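Local coordinates for fatty acid metabolism regulator protein (PDB 1VI0), which represses transcription of fatty acid transport and beta-oxidation genes as a homodimer that long-chain fatty acyl-CoA releases from DNA, at residues M157-V166 with L178-L189. Sequence-based numbering, arbitrary orientation.
Sequences MIFGTIDETV and LVALSNSVLELL. With DCC (dodecyl-coa), chain C.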
# COMPACT_ATOMS: atom_id res chain seq x y z
N MSE A 157 10.14 -3.28 3.39
CA MSE A 157 9.60 -3.31 4.78
C MSE A 157 9.52 -1.90 5.32
O MSE A 157 8.44 -1.49 5.90
CB MSE A 157 10.44 -4.20 5.67
CG MSE A 157 10.01 -4.29 7.10
SE MSE A 157 10.80 -5.33 8.47
CE MSE A 157 12.54 -4.55 8.68
N ILE A 158 10.56 -1.09 5.21
CA ILE A 158 10.55 0.25 5.78
C ILE A 158 9.49 1.12 5.19
O ILE A 158 8.61 1.71 5.82
CB ILE A 158 11.95 0.94 5.68
CG1 ILE A 158 12.92 0.11 6.51
CG2 ILE A 158 11.86 2.37 6.09
CD1 ILE A 158 14.37 0.52 6.28
N PHE A 159 9.50 1.17 3.83
CA PHE A 159 8.50 1.99 3.16
C PHE A 159 7.09 1.42 3.34
O PHE A 159 6.23 2.26 3.69
CB PHE A 159 8.84 2.12 1.67
CG PHE A 159 7.82 2.91 0.93
CD1 PHE A 159 7.71 4.27 1.05
CD2 PHE A 159 6.82 2.21 0.19
CE1 PHE A 159 6.73 4.98 0.37
CE2 PHE A 159 5.85 2.93 -0.47
CZ PHE A 159 5.78 4.29 -0.35
N GLY A 160 6.90 0.11 3.32
CA GLY A 160 5.49 -0.42 3.45
C GLY A 160 4.98 -0.16 4.88
O GLY A 160 3.78 0.13 4.99
N THR A 161 5.84 -0.25 5.87
CA THR A 161 5.45 -0.01 7.28
C THR A 161 5.08 1.45 7.47
O THR A 161 3.98 1.79 7.91
CB THR A 161 6.60 -0.42 8.20
OG1 THR A 161 6.77 -1.85 8.14
CG2 THR A 161 6.37 0.02 9.65
N ILE A 162 5.88 2.39 6.97
CA ILE A 162 5.61 3.79 7.03
C ILE A 162 4.28 4.16 6.36
O ILE A 162 3.29 4.71 6.88
CB ILE A 162 6.75 4.64 6.43
CG1 ILE A 162 8.06 4.45 7.23
CG2 ILE A 162 6.34 6.11 6.45
CD1 ILE A 162 9.29 5.12 6.55
N ASP A 163 4.17 3.61 5.11
CA ASP A 163 3.04 3.86 4.27
C ASP A 163 1.74 3.26 4.81
O ASP A 163 0.73 4.03 4.87
CB ASP A 163 3.31 3.28 2.85
CG ASP A 163 2.21 3.64 1.89
OD1 ASP A 163 1.97 4.88 1.69
OD2 ASP A 163 1.68 2.74 1.18
N GLU A 164 1.83 2.08 5.43
CA GLU A 164 0.55 1.47 5.94
C GLU A 164 0.16 2.22 7.23
O GLU A 164 -1.06 2.31 7.51
CB GLU A 164 0.75 -0.01 6.21
CG GLU A 164 -0.45 -0.70 6.85
CD GLU A 164 -1.68 -0.69 5.95
OE1 GLU A 164 -1.56 -0.49 4.74
OE2 GLU A 164 -2.77 -0.85 6.55
N THR A 165 1.16 2.69 7.96
CA THR A 165 0.82 3.51 9.16
C THR A 165 0.05 4.74 8.76
O THR A 165 -1.02 5.09 9.35
CB THR A 165 2.07 3.79 10.02
OG1 THR A 165 2.68 2.56 10.41
CG2 THR A 165 1.55 4.48 11.31
N VAL A 166 0.43 5.40 7.65
CA VAL A 166 -0.25 6.57 7.14
C VAL A 166 -1.63 6.14 6.64
O VAL A 166 -2.65 6.77 6.93
CB VAL A 166 0.57 7.27 6.05
CG1 VAL A 166 -0.23 8.53 5.62
CG2 VAL A 166 1.92 7.77 6.62
N LEU A 178 -0.68 11.18 14.25
CA LEU A 178 0.28 10.32 13.52
C LEU A 178 1.72 10.56 13.91
O LEU A 178 2.51 9.62 14.11
CB LEU A 178 0.08 10.64 12.00
CG LEU A 178 1.05 9.87 11.07
CD1 LEU A 178 0.78 8.41 11.15
CD2 LEU A 178 0.85 10.40 9.64
N VAL A 179 2.14 11.81 13.94
CA VAL A 179 3.52 12.22 14.16
C VAL A 179 4.11 11.63 15.44
O VAL A 179 5.24 11.20 15.52
CB VAL A 179 3.66 13.72 14.11
CG1 VAL A 179 5.04 14.21 14.54
CG2 VAL A 179 3.41 14.16 12.63
N ALA A 180 3.25 11.59 16.46
CA ALA A 180 3.62 11.04 17.80
C ALA A 180 3.96 9.58 17.78
O ALA A 180 4.45 8.96 18.76
CB ALA A 180 2.49 11.37 18.77
N LEU A 181 3.59 8.86 16.69
CA LEU A 181 3.89 7.45 16.58
C LEU A 181 5.27 7.20 15.92
O LEU A 181 5.66 6.01 15.88
CB LEU A 181 2.83 6.72 15.75
CG LEU A 181 1.38 6.85 16.11
CD1 LEU A 181 0.41 6.15 15.19
CD2 LEU A 181 1.20 6.31 17.54
N SER A 182 5.89 8.24 15.43
CA SER A 182 7.20 8.12 14.77
C SER A 182 8.18 7.21 15.45
O SER A 182 8.80 6.27 14.87
CB SER A 182 7.85 9.53 14.59
OG SER A 182 7.05 10.30 13.74
N ASN A 183 8.49 7.51 16.76
CA ASN A 183 9.52 6.71 17.41
C ASN A 183 9.16 5.26 17.57
O ASN A 183 10.02 4.37 17.47
CB ASN A 183 9.83 7.31 18.81
CG ASN A 183 11.05 6.72 19.46
OD1 ASN A 183 12.18 7.02 18.99
ND2 ASN A 183 10.91 5.94 20.51
N SER A 184 7.88 4.90 17.83
CA SER A 184 7.50 3.54 18.04
C SER A 184 7.56 2.73 16.73
O SER A 184 8.01 1.60 16.74
CB SER A 184 6.11 3.40 18.67
OG SER A 184 6.24 3.99 19.99
N VAL A 185 7.32 3.48 15.65
CA VAL A 185 7.40 2.85 14.30
C VAL A 185 8.89 2.55 14.01
O VAL A 185 9.22 1.41 13.71
CB VAL A 185 6.83 3.80 13.26
CG1 VAL A 185 7.10 3.14 11.88
CG2 VAL A 185 5.30 3.88 13.40
N LEU A 186 9.71 3.56 14.25
CA LEU A 186 11.19 3.32 14.18
C LEU A 186 11.63 2.13 14.97
O LEU A 186 12.34 1.22 14.45
CB LEU A 186 11.89 4.60 14.72
CG LEU A 186 13.40 4.41 14.88
CD1 LEU A 186 14.11 4.36 13.51
CD2 LEU A 186 13.95 5.59 15.67
N GLU A 187 11.28 1.99 16.29
CA GLU A 187 11.72 0.87 17.08
C GLU A 187 11.25 -0.49 16.58
O GLU A 187 11.98 -1.50 16.70
CB GLU A 187 11.37 1.12 18.57
CG GLU A 187 12.19 2.29 19.16
CD GLU A 187 13.69 1.99 19.14
OE1 GLU A 187 14.09 0.82 19.02
OE2 GLU A 187 14.48 2.96 19.27
N LEU A 188 10.05 -0.55 16.02
CA LEU A 188 9.52 -1.76 15.43
C LEU A 188 10.41 -2.16 14.22
O LEU A 188 10.72 -3.35 14.15
CB LEU A 188 8.07 -1.57 14.90
CG LEU A 188 7.03 -1.64 16.11
CD1 LEU A 188 5.74 -1.02 15.73
CD2 LEU A 188 6.93 -3.11 16.49
N LEU A 189 10.82 -1.22 13.39
CA LEU A 189 11.67 -1.53 12.22
C LEU A 189 13.08 -1.94 12.66
O LEU A 189 13.66 -2.90 12.12
CB LEU A 189 11.73 -0.31 11.28
CG LEU A 189 10.39 0.05 10.56
CD1 LEU A 189 10.44 1.38 9.92
CD2 LEU A 189 10.07 -1.07 9.55
C2 DCC C . 14.07 -9.83 -5.43
C4 DCC C . 13.42 -7.90 -6.37
C5 DCC C . 12.87 -7.41 -5.21
C6 DCC C . 12.94 -8.30 -4.11
C8 DCC C . 12.60 -5.89 -6.65
C10 DCC C . 5.76 12.01 -0.44
C11 DCC C . 5.03 13.36 -0.43
C12 DCC C . 4.65 13.87 -1.82
N9 DCC C . 13.23 -6.93 -7.31
N7 DCC C . 12.34 -6.16 -5.40
N3 DCC C . 14.04 -9.08 -6.55
N1 DCC C . 13.58 -9.48 -4.22
N6 DCC C . 12.40 -7.97 -2.93
C1' DCC C . 13.78 -6.96 -8.72
C2' DCC C . 12.84 -6.35 -9.78
O2' DCC C . 12.13 -7.47 -10.38
C3' DCC C . 13.87 -5.83 -10.83
O3' DCC C . 14.47 -7.00 -11.49
C4' DCC C . 14.96 -5.24 -9.85
O4' DCC C . 14.88 -6.04 -8.66
C5' DCC C . 14.76 -3.76 -9.63
O5' DCC C . 13.40 -3.41 -9.25
P1 DCC C . 13.06 -2.44 -8.04
O11 DCC C . 11.62 -2.28 -7.98
O12 DCC C . 13.82 -2.94 -6.78
O6 DCC C . 13.79 -1.11 -8.39
P2 DCC C . 13.18 -0.32 -9.53
O21 DCC C . 13.81 1.05 -9.43
O22 DCC C . 13.28 -1.09 -10.77
O7 DCC C . 11.60 -0.07 -9.25
CPA DCC C . 11.22 1.08 -8.37
CPB DCC C . 9.68 1.13 -8.22
CP8 DCC C . 9.12 -0.28 -7.96
CP7 DCC C . 9.13 1.63 -9.55
CP9 DCC C . 9.23 2.13 -7.22
OP3 DCC C . 9.79 -0.92 -6.93
CP6 DCC C . 7.63 -0.31 -7.72
OP2 DCC C . 6.86 0.03 -8.61
NP2 DCC C . 7.30 -0.73 -6.53
CP5 DCC C . 5.84 -0.78 -6.11
CP4 DCC C . 5.64 0.54 -5.26
CP3 DCC C . 4.14 0.75 -4.96
OP1 DCC C . 3.34 0.86 -5.88
NP1 DCC C . 3.82 0.75 -3.70
CP2 DCC C . 2.46 0.91 -3.16
CP1 DCC C . 2.52 2.23 -2.45
S DCC C . 3.24 3.63 -3.33
P3 DCC C . 14.82 -7.20 -13.05
O31 DCC C . 13.74 -6.60 -13.83
O32 DCC C . 16.11 -6.56 -13.34
O33 DCC C . 14.89 -8.70 -13.16
CA1 DCC C . 1.80 4.20 -4.27
CA2 DCC C . 1.95 5.68 -4.75
OA1 DCC C . 0.81 3.52 -4.42
CA3 DCC C . 1.63 6.70 -3.65
CA4 DCC C . 2.66 7.69 -3.26
CA5 DCC C . 3.36 7.40 -1.95
CA6 DCC C . 3.70 8.64 -1.13
CA7 DCC C . 5.17 8.99 -1.05
CA8 DCC C . 5.69 9.58 0.21
CA9 DCC C . 5.21 10.99 0.56
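I158 and L189 mark the near end of two roughly antiparallel helix segments, 157-166 and 182-189, whose axes run at 148° and approach to 10.8 Å; at the other end V166 faces L178. L189 contributes the largest buried area of the contact: its CD2 lies 3.8 Å from T161 CB, with T161 CG2 beside it, and, in the modelled conformer of selenomethionine M157, 4.0 Å from M157 CG as the two side chains slide past each other in opposite directions. The other branch, CD1, meets I158 CG2 at 4.2 Å. One turn earlier in the second helix, V185 offers both its methyls, CG1 sitting 3.9 Å from T161 CG2 and CG2 meeting T165 OG1. With T165 chi1 at -57°, OG1 lies beside the backbone N and CG2 anti to it, 4.0 Å from L178 CD1; the other leucine branch, CD2, packs on V166 CG2. That same rotation carries T165 OG1 back to its own helix, where it bonds to T161 O at 2.9 Å from above the carbonyl plane, 39° out of it; T165 N reaches this oxygen from the opposite face. A valine in place of T165 would probably leave T161 O with just the backbone N-H of the pair, losing the hydroxyl's grip on the helix. Away from this seam, F159 and D163 line the dodecyl-CoA pocket, the F159 ring meeting CP1 of the ligand edge-on, and D163 forms a salt bridge with R111. With the T165 hydroxyl turned to a carbonyl of its own helix, mainly apolar packing, without a polar bond between the segments, joins these two helices of the TetR-family C-terminal region, while other parts of helix 151-171 carry the ligand-pocket residues and the salt bridge of E164 to R111 of the second subunit.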